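Side-chain contacts in DegV family protein (Streptococcus agalactiae, PDB 3LUP), which binds a long-chain fatty acid such as elaidic acid and may take part in lipid transport or fatty acid metabolism: residues 21-26 and 133-138; 114-119 and 142-147. All coordinates share one frame; numbering follows the deposited sequence.

Contact 1: 21-26 and 133-138; sequences ENHEDV and NALMCS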
ATOM      1  N   GLU A  21     -15.286   1.876  -0.917  1.00 47.15           N
ATOM      2  CA  GLU A  21     -15.265   1.141  -2.198  1.00 46.58           C
ATOM      3  C   GLU A  21     -15.889   1.916  -3.387  1.00 45.85           C
ATOM      4  O   GLU A  21     -15.162   2.544  -4.181  1.00 45.90           O
ATOM      5  CB  GLU A  21     -15.938  -0.256  -2.023  1.00 47.00           C
ATOM      6  N   ASN A  22     -17.226   1.895  -3.470  1.00 44.10           N
ATOM      7  CA  ASN A  22     -17.956   2.423  -4.629  1.00 42.47           C
ATOM      8  C   ASN A  22     -18.387   3.879  -4.513  1.00 41.36           C
ATOM      9  O   ASN A  22     -19.409   4.279  -5.098  1.00 40.91           O
ATOM     10  CB  ASN A  22     -19.214   1.586  -4.886  1.00 42.72           C
ATOM     11  CG  ASN A  22     -18.909   0.186  -5.368  1.00 42.83           C
ATOM     12  OD1 ASN A  22     -17.796  -0.117  -5.817  1.00 42.62           O
ATOM     13  ND2 ASN A  22     -19.911  -0.680  -5.287  1.00 42.48           N
ATOM     14  N   HIS A  23     -17.630   4.661  -3.751  1.00 39.84           N
ATOM     15  CA  HIS A  23     -17.950   6.059  -3.551  1.00 38.52           C
ATOM     16  C   HIS A  23     -17.795   6.787  -4.887  1.00 37.69           C
ATOM     17  O   HIS A  23     -16.916   6.463  -5.692  1.00 37.05           O
ATOM     18  CB  HIS A  23     -17.057   6.661  -2.468  1.00 38.56           C
ATOM     19  CG  HIS A  23     -17.504   8.006  -1.990  1.00 39.02           C
ATOM     20  ND1 HIS A  23     -17.295   9.162  -2.712  1.00 39.18           N
ATOM     21  CD2 HIS A  23     -18.156   8.380  -0.862  1.00 39.90           C
ATOM     22  CE1 HIS A  23     -17.800  10.190  -2.053  1.00 39.01           C
ATOM     23  NE2 HIS A  23     -18.324   9.743  -0.925  1.00 39.62           N
ATOM     24  N   GLU A  24     -18.670   7.754  -5.121  1.00 36.97           N
ATOM     25  CA  GLU A  24     -18.784   8.383  -6.429  1.00 36.89           C
ATOM     26  C   GLU A  24     -17.685   9.414  -6.710  1.00 36.56           C
ATOM     27  O   GLU A  24     -17.534   9.866  -7.843  1.00 36.49           O
ATOM     28  CB  GLU A  24     -20.161   9.024  -6.579  1.00 37.01           C
ATOM     29  CG  GLU A  24     -20.442  10.113  -5.550  1.00 38.32           C
ATOM     30  CD  GLU A  24     -21.774  10.792  -5.767  1.00 39.52           C
ATOM     31  OE1 GLU A  24     -22.772  10.084  -6.032  1.00 39.60           O
ATOM     32  OE2 GLU A  24     -21.825  12.038  -5.667  1.00 39.75           O
ATOM     33  N   ASP A  25     -16.933   9.783  -5.678  1.00 36.04           N
ATOM     34  CA  ASP A  25     -15.836  10.728  -5.825  1.00 35.61           C
ATOM     35  C   ASP A  25     -14.477  10.039  -5.765  1.00 35.06           C
ATOM     36  O   ASP A  25     -13.435  10.699  -5.732  1.00 34.99           O
ATOM     37  CB  ASP A  25     -15.929  11.827  -4.766  1.00 35.67           C
ATOM     38  CG  ASP A  25     -17.203  12.663  -4.892  1.00 36.15           C
ATOM     39  OD1 ASP A  25     -17.678  12.874  -6.031  1.00 34.65           O
ATOM     40  OD2 ASP A  25     -17.716  13.121  -3.840  1.00 35.68           O
ATOM     41  N   VAL A  26     -14.500   8.710  -5.775  1.00 34.40           N
ATOM     42  CA  VAL A  26     -13.282   7.912  -5.672  1.00 33.96           C
ATOM     43  C   VAL A  26     -12.944   7.288  -7.024  1.00 33.86           C
ATOM     44  O   VAL A  26     -13.759   6.593  -7.603  1.00 34.07           O
ATOM     45  CB  VAL A  26     -13.386   6.836  -4.541  1.00 33.81           C
ATOM     46  CG1 VAL A  26     -12.180   5.931  -4.530  1.00 33.29           C
ATOM     47  CG2 VAL A  26     -13.516   7.506  -3.182  1.00 33.03           C
ATOM     48  N   ASN A 133      -9.990   8.505   5.072  1.00 33.03           N
ATOM     49  CA  ASN A 133      -9.794   9.633   5.988  1.00 33.77           C
ATOM     50  C   ASN A 133     -10.062  10.969   5.318  1.00 34.77           C
ATOM     51  O   ASN A 133     -10.793  11.807   5.854  1.00 34.65           O
ATOM     52  CB  ASN A 133      -8.387   9.630   6.605  1.00 33.09           C
ATOM     53  CG  ASN A 133      -8.182   8.487   7.564  1.00 32.59           C
ATOM     54  OD1 ASN A 133      -9.078   7.667   7.756  1.00 32.78           O
ATOM     55  ND2 ASN A 133      -6.999   8.405   8.160  1.00 30.66           N
ATOM     56  N   ALA A 134      -9.483  11.154   4.136  1.00 36.10           N
ATOM     57  CA  ALA A 134      -9.632  12.400   3.409  1.00 37.88           C
ATOM     58  C   ALA A 134     -11.102  12.639   3.093  1.00 39.30           C
ATOM     59  O   ALA A 134     -11.567  13.775   3.091  1.00 39.36           O
ATOM     60  CB  ALA A 134      -8.807  12.380   2.138  1.00 37.77           C
ATOM     61  N   LEU A 135     -11.831  11.554   2.847  1.00 41.26           N
ATOM     62  CA  LEU A 135     -13.269  11.630   2.592  1.00 43.12           C
ATOM     63  C   LEU A 135     -14.076  12.166   3.764  1.00 44.10           C
ATOM     64  O   LEU A 135     -14.889  13.073   3.582  1.00 43.97           O
ATOM     65  CB  LEU A 135     -13.817  10.276   2.151  1.00 43.26           C
ATOM     66  CG  LEU A 135     -14.126  10.154   0.659  1.00 44.28           C
ATOM     67  CD1 LEU A 135     -12.884  10.251  -0.189  1.00 44.23           C
ATOM     68  CD2 LEU A 135     -14.836   8.842   0.414  1.00 45.32           C
HETATM   69  N   MSE A 136     -13.851  11.613   4.957  1.00 45.58           N
HETATM   70  CA  MSE A 136     -14.551  12.076   6.156  1.00 47.20           C
HETATM   71  C   MSE A 136     -14.175  13.536   6.497  1.00 47.02           C
HETATM   72  O   MSE A 136     -15.001  14.280   7.025  1.00 46.83           O
HETATM   73  CB  MSE A 136     -14.281  11.170   7.367  1.00 48.09           C
HETATM   74  CG  MSE A 136     -14.351   9.657   7.154  1.00 52.34           C
HETATM   75 SE   MSE A 136     -13.586   8.732   8.754  0.75 64.79          SE
HETATM   76  CE  MSE A 136     -15.009   9.133  10.053  1.00 61.15           C
ATOM     77  N   CYS A 137     -12.928  13.924   6.205  1.00 47.03           N
ATOM     78  CA  CYS A 137     -12.459  15.309   6.367  1.00 47.06           C
ATOM     79  C   CYS A 137     -13.222  16.279   5.465  1.00 46.93           C
ATOM     80  O   CYS A 137     -13.598  17.377   5.887  1.00 46.84           O
ATOM     81  CB  CYS A 137     -10.977  15.405   6.021  1.00 47.01           C
ATOM     82  SG  CYS A 137      -9.864  14.741   7.247  1.00 48.65           S
ATOM     83  N   SER A 138     -13.412  15.859   4.215  1.00 46.64           N
ATOM     84  CA  SER A 138     -14.190  16.586   3.232  1.00 46.50           C
ATOM     85  C   SER A 138     -15.620  16.688   3.731  1.00 46.84           C
ATOM     86  O   SER A 138     -16.198  17.776   3.765  1.00 47.14           O
ATOM     87  CB  SER A 138     -14.121  15.854   1.884  1.00 46.57           C
ATOM     88  OG  SER A 138     -15.096  16.293   0.956  1.00 45.40           O
TER
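The imidazole of His23 receives Leu135 on one of its faces: methyl CD2 sits over the middle of the ring, 3.7 Å from the centroid and 14° off the normal, a CH-pi contact. CA of Asp25 lies at the edge of the same ring, in its plane. The methyl is near all five ring atoms, coming closest at His23 CD2, 3.6 Å from Leu135 CD2. The two side chains meet head-on, the ring out of the loop and the leucine out of the helix. CB of His23 points toward the helix, and with CG anti to the backbone N (chi1 -168°) the ring lies with a face under the leucine methyl.

A local bond helps to hold the ring in its rotation. The backbone N of Asp25 donates to His23 ND1 over 3.1 Å, the donor standing somewhat out of the ring plane, so ND1 acts as acceptor. A type I turn from His23 to Val26 brings that N-H round, closed by a backbone hydrogen bond from Val26 N to His23 O. Val26, the last residue of the turn, meets the branched end of Leu135 at about a right angle, its CG2 lying 4.1 Å from both CD1 and CD2 of Leu135.

This is plain packing of a loop against a helix, at one edge of the four-stranded parallel sheet. Leu135, on helix 124-138, is buried and also touches Ile20 and Leu8, the latter on strand 6-11. The turn leads into the outermost strand, 26-29, and Asp25 OD1 is hydrogen-bonded to Tyr84.

Contact 2: 114-119 and 142-147; sequences TIAFPD and MDFDVI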
ATOM      1  N   THR A 114      -7.296  22.468  -8.383  1.00 32.01           N
ATOM      2  CA  THR A 114      -6.327  22.502  -7.307  1.00 31.98           C
ATOM      3  C   THR A 114      -6.050  21.055  -6.945  1.00 32.05           C
ATOM      4  O   THR A 114      -6.964  20.320  -6.552  1.00 32.02           O
ATOM      5  CB  THR A 114      -6.841  23.280  -6.107  1.00 31.84           C
ATOM      6  OG1 THR A 114      -7.073  24.633  -6.504  1.00 33.02           O
ATOM      7  CG2 THR A 114      -5.814  23.279  -5.000  1.00 31.57           C
ATOM      8  N   ILE A 115      -4.783  20.661  -7.098  1.00 31.97           N
ATOM      9  CA  ILE A 115      -4.376  19.256  -7.092  1.00 31.59           C
ATOM     10  C   ILE A 115      -3.223  19.024  -6.137  1.00 31.47           C
ATOM     11  O   ILE A 115      -2.223  19.739  -6.179  1.00 31.68           O
ATOM     12  CB  ILE A 115      -3.926  18.807  -8.499  1.00 31.36           C
ATOM     13  CG1 ILE A 115      -5.027  19.072  -9.521  1.00 31.23           C
ATOM     14  CG2 ILE A 115      -3.548  17.338  -8.503  1.00 31.25           C
ATOM     15  CD1 ILE A 115      -4.540  19.066 -10.959  1.00 31.83           C
ATOM     16  N   ALA A 116      -3.355  18.015  -5.283  1.00 31.29           N
ATOM     17  CA  ALA A 116      -2.240  17.613  -4.432  1.00 30.89           C
ATOM     18  C   ALA A 116      -1.995  16.117  -4.545  1.00 30.79           C
ATOM     19  O   ALA A 116      -2.918  15.308  -4.353  1.00 31.20           O
ATOM     20  CB  ALA A 116      -2.474  18.025  -2.993  1.00 30.43           C
ATOM     21  N   PHE A 117      -0.756  15.766  -4.894  1.00 30.36           N
ATOM     22  CA  PHE A 117      -0.310  14.382  -4.952  1.00 29.89           C
ATOM     23  C   PHE A 117       0.778  14.134  -3.900  1.00 29.86           C
ATOM     24  O   PHE A 117       1.931  13.889  -4.260  1.00 29.28           O
ATOM     25  CB  PHE A 117       0.267  14.034  -6.330  1.00 29.81           C
ATOM     26  CG  PHE A 117      -0.734  14.045  -7.468  1.00 30.11           C
ATOM     27  CD1 PHE A 117      -2.059  13.658  -7.282  1.00 30.14           C
ATOM     28  CD2 PHE A 117      -0.323  14.417  -8.754  1.00 29.63           C
ATOM     29  CE1 PHE A 117      -2.962  13.678  -8.349  1.00 29.93           C
ATOM     30  CE2 PHE A 117      -1.215  14.432  -9.825  1.00 28.94           C
ATOM     31  CZ  PHE A 117      -2.531  14.064  -9.625  1.00 29.97           C
ATOM     32  N   PRO A 118       0.422  14.175  -2.596  1.00 30.21           N
ATOM     33  CA  PRO A 118       1.473  13.936  -1.574  1.00 30.21           C
ATOM     34  C   PRO A 118       1.991  12.493  -1.619  1.00 30.43           C
ATOM     35  O   PRO A 118       1.245  11.557  -1.975  1.00 30.21           O
ATOM     36  CB  PRO A 118       0.750  14.205  -0.253  1.00 30.32           C
ATOM     37  CG  PRO A 118      -0.711  13.884  -0.559  1.00 30.35           C
ATOM     38  CD  PRO A 118      -0.935  14.244  -2.007  1.00 29.96           C
ATOM     39  N   ASP A 119       3.267  12.316  -1.291  1.00 30.27           N
ATOM     40  CA  ASP A 119       3.843  10.986  -1.301  1.00 30.28           C
ATOM     41  C   ASP A 119       3.306  10.227  -0.096  1.00 30.01           C
ATOM     42  O   ASP A 119       3.532  10.612   1.056  1.00 29.82           O
ATOM     43  CB  ASP A 119       5.373  11.056  -1.290  1.00 30.59           C
ATOM     44  CG  ASP A 119       6.036   9.674  -1.244  1.00 31.78           C
ATOM     45  OD1 ASP A 119       5.379   8.642  -1.546  1.00 31.77           O
ATOM     46  OD2 ASP A 119       7.240   9.633  -0.906  1.00 33.85           O
HETATM   47  N   MSE A 142     -13.957  20.610   5.865  1.00 44.35           N
HETATM   48  CA  MSE A 142     -12.569  21.046   5.999  1.00 44.14           C
HETATM   49  C   MSE A 142     -12.016  21.579   4.665  1.00 43.41           C
HETATM   50  O   MSE A 142     -12.320  21.036   3.600  1.00 43.00           O
HETATM   51  CB  MSE A 142     -11.731  19.869   6.498  1.00 44.68           C
HETATM   52  CG  MSE A 142     -10.633  20.189   7.512  1.00 46.40           C
HETATM   53 SE   MSE A 142      -9.531  18.589   7.947  0.75 50.43          SE
HETATM   54  CE  MSE A 142     -10.878  17.565   8.932  1.00 49.57           C
ATOM     55  N   ASP A 143     -11.223  22.651   4.738  1.00 42.65           N
ATOM     56  CA  ASP A 143     -10.592  23.257   3.557  1.00 42.02           C
ATOM     57  C   ASP A 143      -9.526  22.343   2.987  1.00 41.06           C
ATOM     58  O   ASP A 143      -8.866  21.603   3.726  1.00 40.82           O
ATOM     59  CB  ASP A 143      -9.946  24.612   3.883  1.00 42.43           C
ATOM     60  CG  ASP A 143     -10.956  25.742   3.976  1.00 44.23           C
ATOM     61  OD1 ASP A 143     -11.932  25.753   3.188  1.00 46.75           O
ATOM     62  OD2 ASP A 143     -10.771  26.634   4.838  1.00 45.69           O
ATOM     63  N   PHE A 144      -9.355  22.428   1.670  1.00 39.67           N
ATOM     64  CA  PHE A 144      -8.418  21.599   0.948  1.00 37.90           C
ATOM     65  C   PHE A 144      -7.024  21.599   1.568  1.00 37.68           C
ATOM     66  O   PHE A 144      -6.470  20.525   1.800  1.00 37.72           O
ATOM     67  CB  PHE A 144      -8.357  21.994  -0.522  1.00 37.25           C
ATOM     68  CG  PHE A 144      -7.579  21.037  -1.357  1.00 35.38           C
ATOM     69  CD1 PHE A 144      -8.109  19.789  -1.681  1.00 34.00           C
ATOM     70  CD2 PHE A 144      -6.308  21.368  -1.807  1.00 33.84           C
ATOM     71  CE1 PHE A 144      -7.388  18.882  -2.445  1.00 33.22           C
ATOM     72  CE2 PHE A 144      -5.578  20.474  -2.573  1.00 34.11           C
ATOM     73  CZ  PHE A 144      -6.124  19.218  -2.892  1.00 33.83           C
ATOM     74  N   ASP A 145      -6.468  22.776   1.860  1.00 37.10           N
ATOM     75  CA  ASP A 145      -5.119  22.842   2.463  1.00 37.01           C
ATOM     76  C   ASP A 145      -5.030  22.152   3.819  1.00 36.06           C
ATOM     77  O   ASP A 145      -4.013  21.536   4.137  1.00 35.95           O
ATOM     78  CB  ASP A 145      -4.620  24.279   2.593  1.00 37.46           C
ATOM     79  CG  ASP A 145      -4.283  24.899   1.257  1.00 39.24           C
ATOM     80  OD1 ASP A 145      -4.517  24.245   0.210  1.00 39.95           O
ATOM     81  OD2 ASP A 145      -3.787  26.050   1.260  1.00 41.57           O
ATOM     82  N   VAL A 146      -6.103  22.266   4.596  1.00 34.98           N
ATOM     83  CA  VAL A 146      -6.212  21.627   5.895  1.00 34.23           C
ATOM     84  C   VAL A 146      -6.317  20.097   5.758  1.00 33.82           C
ATOM     85  O   VAL A 146      -5.668  19.354   6.502  1.00 34.22           O
ATOM     86  CB  VAL A 146      -7.401  22.210   6.708  1.00 34.20           C
ATOM     87  CG1 VAL A 146      -7.454  21.625   8.118  1.00 33.83           C
ATOM     88  CG2 VAL A 146      -7.295  23.726   6.783  1.00 34.41           C
ATOM     89  N   ILE A 147      -7.123  19.622   4.815  1.00 32.80           N
ATOM     90  CA  ILE A 147      -7.227  18.194   4.586  1.00 31.84           C
ATOM     91  C   ILE A 147      -5.851  17.667   4.223  1.00 31.62           C
ATOM     92  O   ILE A 147      -5.333  16.792   4.910  1.00 31.88           O
ATOM     93  CB  ILE A 147      -8.275  17.862   3.508  1.00 31.90           C
ATOM     94  CG1 ILE A 147      -9.668  18.273   4.013  1.00 31.69           C
ATOM     95  CG2 ILE A 147      -8.224  16.379   3.148  1.00 31.50           C
ATOM     96  CD1 ILE A 147     -10.820  17.948   3.090  1.00 30.61           C
TER
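Strand 114-116 passes the first turn of helix 144-155 without a backbone bond between them, the closest CA atoms, those of Thr114 and Phe144, being 8.6 Å apart. From residues 142-147, Phe144 makes nearly all of the contact; one turn on, Val148 also touches Ala116. The CG of Phe144 is anti to the backbone N (chi1 -171°), which sets the ring between the helix and the strand. CE2 meets the methyl CG2 of Thr114 at 3.7 Å, the two side chains running antiparallel alongside one another, while CZ reaches CB of Ala116 at 3.8 Å. Both methyls approach the ring obliquely. The backbone N of Ala116 lies in the ring plane at its edge, 3.9 Å from CZ of Phe144.

The alternating side chains of a beta strand explain the pairing: Thr114 and Ala116 direct their CB atoms at the helix, while Ile115 between them points away. The strand is an outermost member of the parallel sheet of this alpha/beta fold, and the helix packs across one sheet face. CG2 of Ile115 lies 3.6 Å above the plane of the Phe117 ring, offset toward its rim. The phenyl ring of Phe144 also meets the ring of His86, on the adjoining strand 86-89, with the planes about 35° apart.

Both contacts lie around the same four-stranded parallel sheet, their centres about 13 Å apart. Contact 1 sets the first of two consecutive helices against the turn leading into one outermost strand, 26-29; contact 2 sets the second against the strand at the other edge, 114-116. The helices pack directly, with CB of Cys137 3.7 Å from CG1 of Ile147, and at the bend between them Met142 N is 3.3 Å from Cys137 O, a probable hydrogen bond. The centres of contacts 1 and 2 lie about 17 and 20 Å from the centre of the chain, on the same side. The elaidic acid pocket draws on residues between 31 and 280, so segment 21-26 takes no part in it.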